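Local coordinates for chloroplastic group IIB intron splicing facilitator CRS2, chloroplastic (Zea mays, PDB 1RYB), which is required for splicing of group IIB introns in chloroplasts, acting in complex with CAF1 or CAF2, and lacks peptidyl-tRNA hydrolase activity despite belonging to that enzyme family, at residues L104-T109 / F143-I148. Sequence-based numbering, arbitrary orientation.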
ATOM      1  N   LEU A 104       1.131  -4.654  -2.745  1.00  9.32           N
ATOM      2  CA  LEU A 104       0.080  -3.847  -2.138  1.00 10.60           C
ATOM      3  C   LEU A 104       0.487  -3.393  -0.765  1.00 10.18           C
ATOM      4  O   LEU A 104       0.926  -4.187   0.048  1.00 11.39           O
ATOM      5  CB  LEU A 104      -1.311  -4.568  -1.997  1.00 15.11           C
ATOM      6  CG  LEU A 104      -2.219  -4.367  -3.176  1.00  9.05           C
ATOM      7  CD1 LEU A 104      -2.829  -2.982  -3.185  1.00 10.85           C
ATOM      8  CD2 LEU A 104      -1.499  -4.698  -4.504  1.00 10.83           C
ATOM      9  N   ILE A 105       0.256  -2.102  -0.476  1.00  8.75           N
ATOM     10  CA  ILE A 105       0.571  -1.487   0.820  1.00  9.30           C
ATOM     11  C   ILE A 105      -0.715  -0.917   1.428  1.00  8.74           C
ATOM     12  O   ILE A 105      -1.363  -0.086   0.785  1.00  8.33           O
ATOM     13  CB  ILE A 105       1.688  -0.416   0.647  1.00  9.36           C
ATOM     14  CG1 ILE A 105       2.856  -1.046  -0.113  1.00  5.09           C
ATOM     15  CG2 ILE A 105       2.142   0.097   2.049  1.00 11.54           C
ATOM     16  CD1 ILE A 105       4.095  -0.124  -0.058  1.00 12.51           C
ATOM     17  N   TYR A 106      -1.053  -1.289   2.674  1.00  9.18           N
ATOM     18  CA  TYR A 106      -2.376  -0.843   3.195  1.00  5.42           C
ATOM     19  C   TYR A 106      -2.453  -0.952   4.708  1.00  7.25           C
ATOM     20  O   TYR A 106      -1.550  -1.487   5.325  1.00  9.69           O
ATOM     21  CB  TYR A 106      -3.481  -1.762   2.550  1.00  8.46           C
ATOM     22  CG  TYR A 106      -3.299  -3.226   3.044  1.00 14.09           C
ATOM     23  CD1 TYR A 106      -3.962  -3.685   4.183  1.00 13.64           C
ATOM     24  CD2 TYR A 106      -2.362  -4.097   2.497  1.00 20.14           C
ATOM     25  CE1 TYR A 106      -3.790  -4.991   4.634  1.00 17.72           C
ATOM     26  CE2 TYR A 106      -2.040  -5.352   3.042  1.00 18.54           C
ATOM     27  CZ  TYR A 106      -2.826  -5.830   4.087  1.00 21.09           C
ATOM     28  OH  TYR A 106      -2.593  -7.084   4.664  1.00 31.85           O
ATOM     29  N   ASP A 107      -3.489  -0.357   5.280  1.00  9.32           N
ATOM     30  CA  ASP A 107      -3.713  -0.353   6.775  1.00 11.49           C
ATOM     31  C   ASP A 107      -4.224  -1.693   7.234  1.00 14.13           C
ATOM     32  O   ASP A 107      -5.114  -2.273   6.614  1.00 12.40           O
ATOM     33  CB  ASP A 107      -4.748   0.713   7.165  1.00 10.65           C
ATOM     34  CG  ASP A 107      -5.936   0.649   6.255  1.00 13.25           C
ATOM     35  OD1 ASP A 107      -5.886   0.619   5.016  1.00 14.30           O
ATOM     36  OD2 ASP A 107      -7.035   0.564   6.899  1.00 11.15           O
ATOM     37  N   ASP A 108      -3.722  -2.188   8.327  1.00 11.04           N
ATOM     38  CA  ASP A 108      -4.208  -3.512   8.769  1.00 11.13           C
ATOM     39  C   ASP A 108      -4.612  -3.447  10.238  1.00 10.15           C
ATOM     40  O   ASP A 108      -3.807  -3.133  11.120  1.00 16.36           O
ATOM     41  CB  ASP A 108      -3.167  -4.561   8.497  1.00 11.80           C
ATOM     42  CG  ASP A 108      -3.548  -5.941   8.893  1.00 25.65           C
ATOM     43  OD1 ASP A 108      -4.435  -6.182   9.684  1.00 18.52           O
ATOM     44  OD2 ASP A 108      -2.724  -6.830   8.398  1.00 27.06           O
ATOM     45  N   THR A 109      -5.915  -3.530  10.488  1.00 14.46           N
ATOM     46  CA  THR A 109      -6.413  -3.347  11.904  1.00 16.66           C
ATOM     47  C   THR A 109      -6.076  -4.577  12.782  1.00 28.45           C
ATOM     48  O   THR A 109      -6.333  -4.610  13.956  1.00 25.68           O
ATOM     49  CB  THR A 109      -7.942  -3.097  11.999  1.00 18.89           C
ATOM     50  OG1 THR A 109      -8.572  -4.165  11.414  1.00 35.72           O
ATOM     51  CG2 THR A 109      -8.352  -1.885  11.238  1.00 19.14           C
ATOM     52  N   PHE A 143       0.202 -12.317  -4.460  1.00 16.26           N
ATOM     53  CA  PHE A 143       0.960 -11.110  -4.655  1.00 19.25           C
ATOM     54  C   PHE A 143       1.472 -10.635  -3.287  1.00 16.41           C
ATOM     55  O   PHE A 143       0.832 -10.827  -2.284  1.00 13.04           O
ATOM     56  CB  PHE A 143       0.178 -10.013  -5.436  1.00 13.88           C
ATOM     57  CG  PHE A 143      -1.118  -9.615  -4.800  1.00 17.34           C
ATOM     58  CD1 PHE A 143      -1.172  -8.591  -3.853  1.00 14.37           C
ATOM     59  CD2 PHE A 143      -2.291 -10.299  -5.123  1.00 18.35           C
ATOM     60  CE1 PHE A 143      -2.369  -8.221  -3.242  1.00 15.07           C
ATOM     61  CE2 PHE A 143      -3.496  -9.955  -4.509  1.00 15.77           C
ATOM     62  CZ  PHE A 143      -3.528  -8.923  -3.564  1.00 21.15           C
ATOM     63  N   PRO A 144       2.607  -9.996  -3.244  1.00 13.85           N
ATOM     64  CA  PRO A 144       3.113  -9.519  -1.981  1.00 14.12           C
ATOM     65  C   PRO A 144       2.344  -8.292  -1.402  1.00 18.15           C
ATOM     66  O   PRO A 144       1.859  -7.453  -2.133  1.00 10.89           O
ATOM     67  CB  PRO A 144       4.546  -9.078  -2.256  1.00 10.14           C
ATOM     68  CG  PRO A 144       4.580  -8.854  -3.749  1.00 10.50           C
ATOM     69  CD  PRO A 144       3.525  -9.722  -4.360  1.00 16.35           C
ATOM     70  N   ARG A 145       2.335  -8.221  -0.051  1.00 11.47           N
ATOM     71  CA  ARG A 145       1.677  -7.159   0.675  1.00 10.09           C
ATOM     72  C   ARG A 145       2.507  -6.713   1.777  1.00  8.76           C
ATOM     73  O   ARG A 145       3.005  -7.522   2.559  1.00 12.11           O
ATOM     74  CB  ARG A 145       0.409  -7.623   1.388  1.00 19.82           C
ATOM     75  CG  ARG A 145      -0.555  -8.416   0.571  1.00 27.61           C
ATOM     76  CD  ARG A 145      -0.236  -9.878   0.627  1.00 17.92           C
ATOM     77  NE  ARG A 145      -1.082 -10.571  -0.344  1.00 16.77           N
ATOM     78  CZ  ARG A 145      -2.318 -10.911  -0.096  1.00 25.46           C
ATOM     79  NH1 ARG A 145      -2.879 -10.657   1.099  1.00 14.90           N
ATOM     80  NH2 ARG A 145      -3.013 -11.543  -1.043  1.00 29.20           N
ATOM     81  N   LEU A 146       2.475  -5.403   2.025  1.00  7.19           N
ATOM     82  CA  LEU A 146       3.096  -4.841   3.208  1.00  7.14           C
ATOM     83  C   LEU A 146       1.965  -4.251   4.025  1.00  8.95           C
ATOM     84  O   LEU A 146       1.310  -3.260   3.624  1.00  8.76           O
ATOM     85  CB  LEU A 146       4.110  -3.732   2.893  1.00 10.03           C
ATOM     86  CG  LEU A 146       4.741  -3.090   4.125  1.00 13.74           C
ATOM     87  CD1 LEU A 146       5.705  -4.051   4.836  1.00 12.10           C
ATOM     88  CD2 LEU A 146       5.479  -1.830   3.691  1.00 12.33           C
ATOM     89  N   SER A 147       1.663  -4.911   5.190  1.00 13.54           N
ATOM     90  CA  SER A 147       0.572  -4.447   6.059  1.00 15.69           C
ATOM     91  C   SER A 147       1.156  -3.402   6.969  1.00 14.96           C
ATOM     92  O   SER A 147       2.281  -3.601   7.479  1.00 14.30           O
ATOM     93  CB  SER A 147       0.048  -5.586   6.984  1.00 12.07           C
ATOM     94  OG  SER A 147      -0.538  -6.611   6.218  1.00 21.85           O
ATOM     95  N   ILE A 148       0.418  -2.322   7.180  1.00 11.09           N
ATOM     96  CA  ILE A 148       0.815  -1.268   8.104  1.00  8.70           C
ATOM     97  C   ILE A 148      -0.199  -1.281   9.254  1.00 11.53           C
ATOM     98  O   ILE A 148      -1.339  -0.903   9.044  1.00 11.49           O
ATOM     99  CB  ILE A 148       0.823   0.147   7.486  1.00 11.70           C
ATOM    100  CG1 ILE A 148       1.879   0.186   6.412  1.00 11.45           C
ATOM    101  CG2 ILE A 148       1.199   1.147   8.557  1.00  9.97           C
ATOM    102  CD1 ILE A 148       1.731   1.399   5.486  1.00 11.92           C
TER
HETATM  103  O   HOH W   1      -2.241  -9.588   3.511  1.00 30.27           O
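Leu-104 to Asp-108 and Arg-145 to Ile-148 run as neighbouring parallel strands, laced by five backbone hydrogen bonds that start at Leu-104 N to Pro-144 O (3.0 Å), just before the second strand, and finish at Asp-108 N to Ile-148 O, where the donor stands 46° out of the carbonyl plane. On the face of Leu-104, Tyr-106, Arg-145 and Ser-147, a small polar network illustrates how a buried hydroxyl is satisfied. Tyr-106 holds CG between its backbone N and carbonyl carbon (chi1 65°), and its ring lies with one face over Ser-147 CA and its edge against Arg-145 CB, CE2 to CB being 3.7 Å. Ser-147 OG lies within hydrogen-bonding distance of Tyr-106 OH (2.6 Å) and Asp-108 OD2 (3.1 Å); Asp-108 OD1 bonds to Ser-110 OG. A water bonded to Tyr-106 OH accepts from Arg-145 NH1. The arginine's bend at chi2 (88°) turns CD aside, and NE donates to Phe-143 O at 2.7 Å, in the guanidinium plane. Leu-104 CD2 meets Phe-143 CE1 at 3.8 Å, and helix 128-136 packs on both through Leu-130. The face of Ile-105, Leu-146 and Ile-148 is aliphatic up to Asp-107: Ile-105 CG2 touches Ile-148 CD1 at 3.7 Å, with Met-41 of helix 37-48 against both residues. Asp-107 bonds to His-127 and His-35; by similarity to peptidyl-tRNA hydrolases, His-35 is the proton acceptor whose basic form Asp-107 stabilises, although CRS2 lacks that activity. The pair thus exemplifies neighbouring central strands of the family's mixed alpha/beta sheet, helices on both faces and the hydrolase-like site at the C-terminal end of strand 102-108.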